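Long-range contact in lipase (Pelosinus fermentans, PDB 5AH0), which probably hydrolyses ester bonds as a zinc-binding lipase of the alpha/beta-hydrolase clan, and also breaks down the polyester poly(butylene adipate-co-terephthalate): residues 1-12 with 373-385. Sequence-based numbering, arbitrary orientation.
Sequences MNSYPIVLVHGF and YKGLAEKLSQLTI. Unlike the reference sequence in segment 1-12: Met1 (reference Val).
Asn2 packs its CB among backbone carbonyls of the other chain end, 3.1 Å from O of Ser381 and 3.2 Å from O of Leu383, a case of two termini, 1-12 and 373-385, joined by packing, with no hydrogen bond passing between them. Beside it, the poorly ordered Met1 lies alongside Gln382, the two side chains pointing the same way. With CG anti to the backbone N (chi1 -178°), the amide of Asn2 is brought to the carbonyl of Leu380, where ND2 comes 3.3 Å from its O at an angle too poor for a bond. Its OD1 is engaged instead in an Asx turn, accepting the backbone N of Tyr4 at 2.8 Å in a bond far from straight (134° at the hydrogen), with the donor tilted 29° from the carbonyl plane; His109 NE2 bonds to the same oxygen. With an alanine here, the N-H of Tyr4 and His109 would probably lose this acceptor, and a gap is likely to open beside the Leu380 carbonyl. Farther out, the hydroxyl of Tyr4 rests against the branches of Ile385, 3.8 Å from CG2, the two side chains crossing at a slant. Deeper in, CD1 of Ile6 reaches the helix, touching CB of Ala377 at 3.6 Å and CD1 of Leu380 at 4.2 Å. This apolar contact joins the helix to a strand within the parallel sheet, as expected of an alpha/beta-hydrolase core. Strand 6-9 runs between strands 43-46 and 108-113; Ile6 and Leu380 both lean on Val111 of the latter, while Leu380 and Leu383 carry helix 370-380 and its tail onto strand 153-159.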
loop_
_atom_site.group_PDB
_atom_site.type_symbol
_atom_site.label_atom_id
_atom_site.label_comp_id
_atom_site.label_asym_id
_atom_site.label_seq_id
_atom_site.Cartn_x
_atom_site.Cartn_y
_atom_site.Cartn_z
ATOM N N MET A 1 -12.957 -8.592 24.288
ATOM C CA MET A 1 -11.785 -8.025 23.640
ATOM C C MET A 1 -11.980 -7.877 22.139
ATOM O O MET A 1 -12.607 -6.920 21.695
ATOM C CB MET A 1 -10.560 -8.884 23.918
ATOM C CG MET A 1 -10.136 -8.902 25.372
ATOM S SD MET A 1 -8.771 -10.050 25.633
ATOM C CE MET A 1 -7.448 -9.198 24.779
ATOM N N ASN A 2 -11.477 -8.846 21.371
ATOM C CA ASN A 2 -11.442 -8.766 19.911
ATOM C C ASN A 2 -10.799 -10.017 19.309
ATOM O O ASN A 2 -9.765 -10.469 19.790
ATOM C CB ASN A 2 -10.664 -7.511 19.490
ATOM C CG ASN A 2 -10.614 -7.298 17.983
ATOM O OD1 ASN A 2 -10.343 -8.211 17.204
ATOM N ND2 ASN A 2 -10.856 -6.059 17.570
ATOM N N SER A 3 -11.412 -10.572 18.264
ATOM C CA SER A 3 -10.845 -11.721 17.540
ATOM C C SER A 3 -10.883 -11.565 16.014
ATOM O O SER A 3 -10.723 -12.535 15.274
ATOM C CB SER A 3 -11.563 -13.010 17.913
ATOM O OG SER A 3 -10.919 -13.631 19.004
ATOM N N TYR A 4 -11.125 -10.349 15.546
ATOM C CA TYR A 4 -11.032 -10.062 14.125
ATOM C C TYR A 4 -9.644 -10.416 13.596
ATOM O O TYR A 4 -8.619 -10.133 14.244
ATOM C CB TYR A 4 -11.326 -8.592 13.853
ATOM C CG TYR A 4 -12.651 -8.115 14.383
ATOM C CD1 TYR A 4 -13.817 -8.878 14.222
ATOM C CD2 TYR A 4 -12.746 -6.894 15.042
ATOM C CE1 TYR A 4 -15.043 -8.426 14.714
ATOM C CE2 TYR A 4 -13.959 -6.438 15.532
ATOM C CZ TYR A 4 -15.103 -7.203 15.370
ATOM O OH TYR A 4 -16.290 -6.724 15.868
ATOM N N PRO A 5 -9.605 -11.032 12.411
ATOM C CA PRO A 5 -8.318 -11.344 11.798
ATOM C C PRO A 5 -7.631 -10.102 11.256
ATOM O O PRO A 5 -8.257 -9.042 11.118
ATOM C CB PRO A 5 -8.692 -12.298 10.664
ATOM C CG PRO A 5 -10.117 -11.978 10.351
ATOM C CD PRO A 5 -10.740 -11.583 11.652
ATOM N N ILE A 6 -6.343 -10.253 10.955
ATOM C CA ILE A 6 -5.547 -9.202 10.348
ATOM C C ILE A 6 -5.331 -9.489 8.864
ATOM O O ILE A 6 -4.981 -10.611 8.497
ATOM C CB ILE A 6 -4.187 -9.079 11.033
ATOM C CG1 ILE A 6 -4.343 -8.451 12.415
ATOM C CG2 ILE A 6 -3.248 -8.278 10.175
ATOM C CD1 ILE A 6 -3.083 -8.531 13.273
ATOM N N VAL A 7 -5.552 -8.485 8.016
ATOM C CA VAL A 7 -5.246 -8.610 6.596
ATOM C C VAL A 7 -4.118 -7.661 6.234
ATOM O O VAL A 7 -4.231 -6.451 6.422
ATOM C CB VAL A 7 -6.492 -8.330 5.707
ATOM C CG1 VAL A 7 -6.086 -8.056 4.265
ATOM C CG2 VAL A 7 -7.433 -9.499 5.764
ATOM N N LEU A 8 -3.035 -8.214 5.700
ATOM C CA LEU A 8 -1.828 -7.437 5.438
ATOM C C LEU A 8 -1.811 -6.938 4.009
ATOM O O LEU A 8 -2.062 -7.701 3.076
ATOM C CB LEU A 8 -0.587 -8.275 5.727
ATOM C CG LEU A 8 -0.339 -8.617 7.195
ATOM C CD1 LEU A 8 0.685 -9.728 7.290
ATOM C CD2 LEU A 8 0.135 -7.394 7.969
ATOM N N VAL A 9 -1.530 -5.649 3.842
ATOM C CA VAL A 9 -1.650 -5.005 2.540
ATOM C C VAL A 9 -0.369 -4.267 2.166
ATOM O O VAL A 9 -0.086 -3.186 2.701
ATOM C CB VAL A 9 -2.849 -4.024 2.516
ATOM C CG1 VAL A 9 -3.052 -3.439 1.114
ATOM C CG2 VAL A 9 -4.123 -4.722 2.982
ATOM N N HIS A 10 0.394 -4.858 1.244
ATOM C CA HIS A 10 1.664 -4.288 0.776
ATOM C C HIS A 10 1.489 -2.945 0.064
ATOM O O HIS A 10 0.378 -2.574 -0.342
ATOM C CB HIS A 10 2.381 -5.276 -0.150
ATOM C CG HIS A 10 1.676 -5.505 -1.451
ATOM N ND1 HIS A 10 1.636 -4.558 -2.453
ATOM C CD2 HIS A 10 0.992 -6.577 -1.917
ATOM C CE1 HIS A 10 0.949 -5.037 -3.478
ATOM N NE2 HIS A 10 0.543 -6.259 -3.177
ATOM N N GLY A 11 2.595 -2.225 -0.101
ATOM C CA GLY A 11 2.536 -0.907 -0.703
ATOM C C GLY A 11 3.039 -0.849 -2.136
ATOM O O GLY A 11 2.834 -1.772 -2.930
ATOM N N PHE A 12 3.684 0.263 -2.467
ATOM C CA PHE A 12 4.257 0.493 -3.787
ATOM C C PHE A 12 5.345 -0.540 -4.130
ATOM O O PHE A 12 6.289 -0.706 -3.377
ATOM C CB PHE A 12 4.786 1.932 -3.829
ATOM C CG PHE A 12 5.575 2.276 -5.056
ATOM C CD1 PHE A 12 5.134 1.920 -6.321
ATOM C CD2 PHE A 12 6.762 2.979 -4.936
ATOM C CE1 PHE A 12 5.876 2.251 -7.453
ATOM C CE2 PHE A 12 7.508 3.311 -6.051
ATOM C CZ PHE A 12 7.063 2.950 -7.315
ATOM N N TYR A 373 5.615 -6.830 15.404
ATOM C CA TYR A 373 4.317 -7.074 14.776
ATOM C C TYR A 373 3.386 -7.882 15.679
ATOM O O TYR A 373 2.172 -7.687 15.651
ATOM C CB TYR A 373 4.499 -7.770 13.421
ATOM C CG TYR A 373 4.786 -6.766 12.328
ATOM C CD1 TYR A 373 3.745 -6.102 11.692
ATOM C CD2 TYR A 373 6.097 -6.444 11.959
ATOM C CE1 TYR A 373 3.984 -5.160 10.702
ATOM C CE2 TYR A 373 6.345 -5.498 10.961
ATOM C CZ TYR A 373 5.276 -4.864 10.339
ATOM O OH TYR A 373 5.487 -3.930 9.352
ATOM N N LYS A 374 3.951 -8.777 16.486
ATOM C CA LYS A 374 3.155 -9.482 17.490
ATOM C C LYS A 374 2.552 -8.456 18.460
ATOM O O LYS A 374 1.369 -8.522 18.798
ATOM C CB LYS A 374 4.006 -10.513 18.229
ATOM C CG LYS A 374 3.296 -11.308 19.294
ATOM C CD LYS A 374 4.189 -12.468 19.709
ATOM C CE LYS A 374 3.556 -13.347 20.780
ATOM N NZ LYS A 374 3.365 -12.607 22.047
ATOM N N GLY A 375 3.371 -7.497 18.881
ATOM C CA GLY A 375 2.915 -6.428 19.745
ATOM C C GLY A 375 1.774 -5.648 19.130
ATOM O O GLY A 375 0.800 -5.321 19.807
ATOM N N LEU A 376 1.884 -5.357 17.839
ATOM C CA LEU A 376 0.822 -4.648 17.137
ATOM C C LEU A 376 -0.465 -5.462 17.127
ATOM O O LEU A 376 -1.527 -4.937 17.468
ATOM C CB LEU A 376 1.247 -4.306 15.705
ATOM C CG LEU A 376 0.145 -3.723 14.799
ATOM C CD1 LEU A 376 -0.562 -2.522 15.452
ATOM C CD2 LEU A 376 0.698 -3.340 13.404
ATOM N N ALA A 377 -0.375 -6.742 16.761
ATOM C CA ALA A 377 -1.562 -7.609 16.747
ATOM C C ALA A 377 -2.256 -7.680 18.111
ATOM O O ALA A 377 -3.487 -7.665 18.179
ATOM C CB ALA A 377 -1.200 -8.999 16.290
ATOM N N GLU A 378 -1.468 -7.768 19.186
ATOM C CA GLU A 378 -2.011 -7.768 20.546
ATOM C C GLU A 378 -2.823 -6.511 20.786
ATOM O O GLU A 378 -3.942 -6.583 21.292
ATOM C CB GLU A 378 -0.905 -7.860 21.601
ATOM C CG GLU A 378 -0.124 -9.164 21.613
ATOM C CD GLU A 378 1.070 -9.138 22.574
ATOM O OE1 GLU A 378 1.517 -8.033 22.966
ATOM O OE2 GLU A 378 1.556 -10.229 22.948
ATOM N N LYS A 379 -2.258 -5.366 20.405
ATOM C CA LYS A 379 -2.929 -4.090 20.597
ATOM C C LYS A 379 -4.260 -4.099 19.849
ATOM O O LYS A 379 -5.300 -3.703 20.390
ATOM C CB LYS A 379 -2.047 -2.928 20.126
ATOM C CG LYS A 379 -2.611 -1.547 20.475
ATOM C CD LYS A 379 -1.535 -0.444 20.503
ATOM C CE LYS A 379 -1.051 -0.091 19.106
ATOM N NZ LYS A 379 -2.205 0.385 18.297
ATOM N N LEU A 380 -4.225 -4.597 18.619
ATOM C CA LEU A 380 -5.399 -4.613 17.762
ATOM C C LEU A 380 -6.469 -5.557 18.294
ATOM O O LEU A 380 -7.651 -5.374 18.023
ATOM C CB LEU A 380 -5.008 -5.008 16.338
ATOM C CG LEU A 380 -4.116 -3.990 15.631
ATOM C CD1 LEU A 380 -3.726 -4.492 14.262
ATOM C CD2 LEU A 380 -4.845 -2.662 15.530
ATOM N N SER A 381 -6.050 -6.559 19.056
ATOM C CA SER A 381 -6.990 -7.534 19.580
ATOM C C SER A 381 -7.494 -7.103 20.951
ATOM O O SER A 381 -8.324 -7.775 21.551
ATOM C CB SER A 381 -6.341 -8.917 19.672
ATOM O OG SER A 381 -5.430 -8.977 20.753
ATOM N N GLN A 382 -6.975 -5.985 21.449
ATOM C CA GLN A 382 -7.427 -5.459 22.728
ATOM C C GLN A 382 -8.472 -4.365 22.527
ATOM O O GLN A 382 -9.098 -3.914 23.488
ATOM C CB GLN A 382 -6.237 -4.938 23.531
ATOM C CG GLN A 382 -5.382 -6.048 24.119
ATOM C CD GLN A 382 -4.104 -5.538 24.768
ATOM O OE1 GLN A 382 -3.931 -4.335 24.967
ATOM N NE2 GLN A 382 -3.196 -6.455 25.089
ATOM N N LEU A 383 -8.673 -3.964 21.272
ATOM C CA LEU A 383 -9.688 -2.976 20.924
ATOM C C LEU A 383 -11.069 -3.546 21.186
ATOM O O LEU A 383 -11.366 -4.659 20.766
ATOM C CB LEU A 383 -9.560 -2.551 19.458
ATOM C CG LEU A 383 -8.292 -1.788 19.040
ATOM C CD1 LEU A 383 -8.138 -1.782 17.541
ATOM C CD2 LEU A 383 -8.329 -0.365 19.537
ATOM N N THR A 384 -11.910 -2.784 21.881
ATOM C CA THR A 384 -13.238 -3.259 22.260
ATOM C C THR A 384 -14.287 -3.021 21.184
ATOM O O THR A 384 -14.193 -2.074 20.406
ATOM C CB THR A 384 -13.713 -2.585 23.558
ATOM O OG1 THR A 384 -13.764 -1.169 23.361
ATOM C CG2 THR A 384 -12.752 -2.882 24.687
ATOM N N ILE A 385 -15.290 -3.889 21.149
ATOM C CA ILE A 385 -16.381 -3.755 20.193
ATOM C C ILE A 385 -17.376 -2.694 20.660
ATOM O O ILE A 385 -17.913 -1.932 19.859
ATOM C CB ILE A 385 -17.121 -5.085 19.993
ATOM C CG1 ILE A 385 -16.119 -6.236 19.866
ATOM C CG2 ILE A 385 -18.052 -5.000 18.785
ATOM C CD1 ILE A 385 -16.767 -7.588 19.638
#